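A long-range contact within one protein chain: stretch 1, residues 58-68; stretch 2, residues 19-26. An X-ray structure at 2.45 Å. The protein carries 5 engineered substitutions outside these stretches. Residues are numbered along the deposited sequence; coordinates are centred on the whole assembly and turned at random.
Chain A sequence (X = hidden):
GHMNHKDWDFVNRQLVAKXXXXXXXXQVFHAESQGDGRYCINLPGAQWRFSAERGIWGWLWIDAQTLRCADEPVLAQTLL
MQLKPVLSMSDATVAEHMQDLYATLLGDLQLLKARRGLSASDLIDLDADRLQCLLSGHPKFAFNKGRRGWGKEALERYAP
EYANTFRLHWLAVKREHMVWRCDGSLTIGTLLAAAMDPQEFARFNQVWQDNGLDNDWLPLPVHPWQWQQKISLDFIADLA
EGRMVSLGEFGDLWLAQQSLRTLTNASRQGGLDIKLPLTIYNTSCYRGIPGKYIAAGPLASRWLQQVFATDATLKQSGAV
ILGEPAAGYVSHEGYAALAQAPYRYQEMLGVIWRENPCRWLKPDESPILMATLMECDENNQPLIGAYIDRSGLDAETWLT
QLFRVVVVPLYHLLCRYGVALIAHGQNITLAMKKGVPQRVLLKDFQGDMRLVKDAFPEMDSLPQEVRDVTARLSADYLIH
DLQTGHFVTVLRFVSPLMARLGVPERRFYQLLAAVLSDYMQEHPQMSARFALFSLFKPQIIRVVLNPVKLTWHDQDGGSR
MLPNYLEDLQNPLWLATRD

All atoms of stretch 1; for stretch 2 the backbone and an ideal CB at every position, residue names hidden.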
# COMPACT_ATOMS: atom_id res chain seq x y z
N GLY A 58 23.87 -27.67 22.62
CA GLY A 58 23.03 -27.22 23.71
C GLY A 58 21.64 -26.83 23.29
O GLY A 58 20.88 -26.30 24.12
N TRP A 59 21.27 -27.07 22.04
CA TRP A 59 19.98 -26.67 21.49
C TRP A 59 19.05 -27.87 21.44
O TRP A 59 19.46 -28.95 21.01
CB TRP A 59 20.18 -26.07 20.10
CG TRP A 59 18.92 -25.82 19.35
CD1 TRP A 59 17.92 -24.96 19.67
CD2 TRP A 59 18.53 -26.44 18.12
NE1 TRP A 59 16.92 -25.00 18.73
CE2 TRP A 59 17.27 -25.91 17.76
CE3 TRP A 59 19.11 -27.40 17.28
CZ2 TRP A 59 16.59 -26.30 16.61
CZ3 TRP A 59 18.43 -27.78 16.14
CH2 TRP A 59 17.19 -27.23 15.82
N LEU A 60 17.81 -27.67 21.88
CA LEU A 60 16.86 -28.77 22.01
C LEU A 60 16.26 -29.17 20.66
O LEU A 60 15.96 -28.32 19.82
CB LEU A 60 15.73 -28.38 22.96
CG LEU A 60 16.12 -28.16 24.43
CD1 LEU A 60 15.01 -27.43 25.16
CD2 LEU A 60 16.42 -29.49 25.10
N TRP A 61 16.08 -30.47 20.47
CA TRP A 61 15.29 -31.01 19.36
C TRP A 61 13.93 -31.39 19.94
O TRP A 61 13.78 -32.47 20.52
CB TRP A 61 15.98 -32.21 18.72
CG TRP A 61 17.42 -32.00 18.39
CD1 TRP A 61 18.06 -30.80 18.25
CD2 TRP A 61 18.40 -33.01 18.17
NE1 TRP A 61 19.39 -31.01 17.95
CE2 TRP A 61 19.62 -32.36 17.90
CE3 TRP A 61 18.37 -34.41 18.18
CZ2 TRP A 61 20.79 -33.06 17.63
CZ3 TRP A 61 19.53 -35.10 17.91
CH2 TRP A 61 20.73 -34.43 17.65
N ILE A 62 12.95 -30.51 19.77
CA ILE A 62 11.64 -30.68 20.39
C ILE A 62 10.74 -31.48 19.44
O ILE A 62 10.66 -31.17 18.25
CB ILE A 62 11.02 -29.32 20.73
CG1 ILE A 62 11.84 -28.65 21.85
CG2 ILE A 62 9.55 -29.48 21.14
CD1 ILE A 62 11.35 -27.28 22.26
N ASP A 63 10.08 -32.50 19.98
CA ASP A 63 9.05 -33.23 19.25
C ASP A 63 7.75 -32.45 19.35
O ASP A 63 7.10 -32.44 20.40
CB ASP A 63 8.90 -34.64 19.81
CG ASP A 63 7.88 -35.47 19.05
OD1 ASP A 63 7.16 -34.91 18.20
OD2 ASP A 63 7.80 -36.69 19.31
N ALA A 64 7.35 -31.81 18.24
CA ALA A 64 6.23 -30.88 18.28
C ALA A 64 4.93 -31.55 18.69
O ALA A 64 4.04 -30.88 19.23
CB ALA A 64 6.08 -30.20 16.92
N GLN A 65 4.78 -32.85 18.44
CA GLN A 65 3.52 -33.52 18.76
C GLN A 65 3.32 -33.66 20.27
O GLN A 65 2.18 -33.74 20.73
CB GLN A 65 3.47 -34.89 18.10
CG GLN A 65 3.17 -34.85 16.61
CD GLN A 65 1.79 -34.28 16.32
OE1 GLN A 65 0.81 -34.62 16.98
NE2 GLN A 65 1.71 -33.40 15.32
N THR A 66 4.40 -33.68 21.04
CA THR A 66 4.30 -33.84 22.49
C THR A 66 3.99 -32.54 23.22
O THR A 66 3.77 -32.58 24.44
CB THR A 66 5.59 -34.44 23.05
OG1 THR A 66 6.66 -33.49 22.89
CG2 THR A 66 5.95 -35.73 22.32
N LEU A 67 3.97 -31.41 22.53
CA LEU A 67 3.81 -30.12 23.20
C LEU A 67 2.50 -30.07 23.97
O LEU A 67 1.43 -30.42 23.45
CB LEU A 67 3.86 -28.99 22.17
CG LEU A 67 5.25 -28.59 21.68
CD1 LEU A 67 5.14 -27.65 20.50
CD2 LEU A 67 6.06 -27.93 22.80
N ARG A 68 2.59 -29.63 25.23
CA ARG A 68 1.43 -29.44 26.09
C ARG A 68 1.57 -28.13 26.85
O ARG A 68 2.65 -27.82 27.37
CB ARG A 68 1.29 -30.59 27.10
CG ARG A 68 1.03 -31.94 26.50
CD ARG A 68 -0.38 -32.04 25.95
NE ARG A 68 -0.68 -33.40 25.50
CZ ARG A 68 -0.39 -33.88 24.29
NH1 ARG A 68 0.20 -33.10 23.39
NH2 ARG A 68 -0.70 -35.13 23.99
N UNK A 19 10.06 -21.78 18.42
CA UNK A 19 10.22 -20.65 19.32
C UNK A 19 10.82 -21.09 20.65
O UNK A 19 11.80 -20.50 21.13
CB UNK A 19 8.87 -19.96 19.55
N UNK A 20 10.24 -22.12 21.27
CA UNK A 20 10.73 -22.57 22.58
C UNK A 20 12.18 -23.01 22.50
O UNK A 20 13.00 -22.66 23.35
CB UNK A 20 9.87 -23.72 23.11
N UNK A 21 12.53 -23.79 21.47
CA UNK A 21 13.87 -24.36 21.38
C UNK A 21 14.92 -23.27 21.19
O UNK A 21 15.98 -23.31 21.83
CB UNK A 21 13.94 -25.37 20.23
N UNK A 22 14.65 -22.29 20.33
CA UNK A 22 15.65 -21.26 20.05
C UNK A 22 15.77 -20.28 21.22
O UNK A 22 16.88 -19.89 21.58
CB UNK A 22 15.29 -20.51 18.77
N UNK A 23 14.65 -19.88 21.82
CA UNK A 23 14.71 -18.98 22.96
C UNK A 23 15.35 -19.65 24.17
O UNK A 23 15.98 -18.97 24.99
CB UNK A 23 13.31 -18.49 23.32
N UNK A 24 15.21 -20.97 24.30
CA UNK A 24 15.89 -21.68 25.37
C UNK A 24 17.39 -21.77 25.09
O UNK A 24 18.21 -21.71 26.01
CB UNK A 24 15.29 -23.08 25.54
N UNK A 25 17.76 -21.92 23.82
CA UNK A 25 19.16 -21.91 23.44
C UNK A 25 19.78 -20.53 23.65
O UNK A 25 20.95 -20.42 24.03
CB UNK A 25 19.31 -22.34 21.98
N UNK A 26 19.00 -19.48 23.41
CA UNK A 26 19.44 -18.11 23.68
C UNK A 26 19.40 -17.76 25.16
O UNK A 26 19.78 -16.64 25.53
CB UNK A 26 18.57 -17.12 22.90

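Stretch 2 runs as a helix through position 25, nearly antiparallel to the strand at 60-62: the axes lie at 167° and come within 8.3 Å. The helical backbone excludes no residue type by its angles, although proline would lose its N-H at positions 23 to 26; each choice therefore rests on where CA-to-CB points and on what stretch 1 places there.

Position 19 points away from stretch 1, and its ideal CB has nothing of that stretch within 5.5 Å. Stretch 1 sets no preference. The residue is Met19, whose side chain stays clear of stretch 1.

At position 20 CA-to-CB points toward the other stretch, and the ideal CB sits 4.0 Å from Ile62 CD1, with the side chain of Leu67 farther out. Both neighbours are aliphatic and offer no polar partner, so leucine, isoleucine or methionine would suit. Leu20 is found, with chi1 m and chi2 t. Its CB packs 4.0 Å from Ile62 CD1, and its CD1 reaches 3.8 Å from Leu67 CD2, bridging the two residues.

Position 21 is the tightest. Its ideal CB lies 3.4 Å from Trp59 NE1, 3.6 Å from Leu60 O and 3.8 Å from Ile62 CD1, so the space beyond CB is already hemmed in on several sides. A small residue is called for, alanine above all; serine would be a conceivable alternative. Ala21 fits, and its methyl is also 4.4 Å from Leu60 CB. The methyl goes with a close approach of the backbones: Leu60 CA and Ala21 CA are 5.4 Å apart. Ala21 O lies at the edge of the Trp59 ring, 3.3 Å from Trp59 CD1.

Position 22 points sideways, its ideal CB 4.8 Å from Trp59 NE1. A long side chain could turn back toward the indole, and an acceptor would be compatible with the N-H there. Glu22 does bring its end nearer, but OE1 stops 3.8 Å from Trp59 NE1, and the pair is not a hydrogen bond; its carboxylate is satisfied elsewhere in the structure.

Position 23 is out of reach of stretch 1, which leaves the choice open. It is Leu23.

Position 24 points toward stretch 1, its ideal CB 4.4 Å from Leu60 CD1. An aliphatic residue could cover that methyl, while a longer polar one could serve the backbone N of Leu60, directly or through water. Glu24 takes the second course: its OE1 lies 3.8 Å from Leu60 CD1 and accepts from a water at 2.7 Å. That water also donates to Ala21 O at 2.8 Å and accepts from Leu60 N at 2.9 Å, tying helix to strand where no direct hydrogen bond forms.

Position 25 points toward stretch 1, its ideal CB 3.8 Å from Trp59 CD1 and 4.8 Å from Gly58 O. A large flat or aliphatic group would suit. Tyr25, chi1 t, presents its face to the edge of Trp59 in an offset edge-to-face pair, centroids 5.8 Å apart and planes at 77°. Its CD1 touches Trp59 CB at 3.7 Å.

Position 26, past the helix and out of reach of stretch 1, is left free by it; many residues would do, and it is Glu26.

Stretch 2 19-26: MLAELEYE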
# COMPACT_ATOMS: atom_id res chain seq x y z
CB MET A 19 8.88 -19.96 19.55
CG MET A 19 8.29 -19.31 18.30
SD MET A 19 6.57 -18.79 18.52
CE MET A 19 6.75 -17.49 19.74
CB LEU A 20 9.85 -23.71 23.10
CG LEU A 20 8.41 -23.40 23.50
CD1 LEU A 20 7.69 -24.68 23.87
CD2 LEU A 20 8.35 -22.41 24.66
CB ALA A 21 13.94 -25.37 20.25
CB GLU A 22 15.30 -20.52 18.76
CG GLU A 22 16.42 -19.62 18.23
CD GLU A 22 17.63 -20.39 17.75
OE1 GLU A 22 17.47 -21.56 17.34
OE2 GLU A 22 18.74 -19.83 17.78
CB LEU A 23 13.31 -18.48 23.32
CG LEU A 23 12.66 -17.54 22.30
CD1 LEU A 23 11.20 -17.32 22.64
CD2 LEU A 23 13.39 -16.21 22.24
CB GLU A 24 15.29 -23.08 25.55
CG GLU A 24 15.52 -23.71 26.92
CD GLU A 24 16.80 -24.53 27.01
OE1 GLU A 24 17.48 -24.69 25.97
OE2 GLU A 24 17.13 -25.01 28.11
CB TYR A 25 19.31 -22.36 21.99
CG TYR A 25 20.75 -22.39 21.51
CD1 TYR A 25 21.65 -23.29 22.04
CD2 TYR A 25 21.19 -21.51 20.53
CE1 TYR A 25 22.96 -23.32 21.61
CE2 TYR A 25 22.50 -21.53 20.10
CZ TYR A 25 23.38 -22.44 20.64
OH TYR A 25 24.69 -22.48 20.21
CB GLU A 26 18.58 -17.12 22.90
CG GLU A 26 18.81 -17.14 21.40
CD GLU A 26 20.21 -16.69 21.02
OE1 GLU A 26 20.86 -16.00 21.83
OE2 GLU A 26 20.67 -17.04 19.90
O HOH W 1 17.38 -25.21 23.29
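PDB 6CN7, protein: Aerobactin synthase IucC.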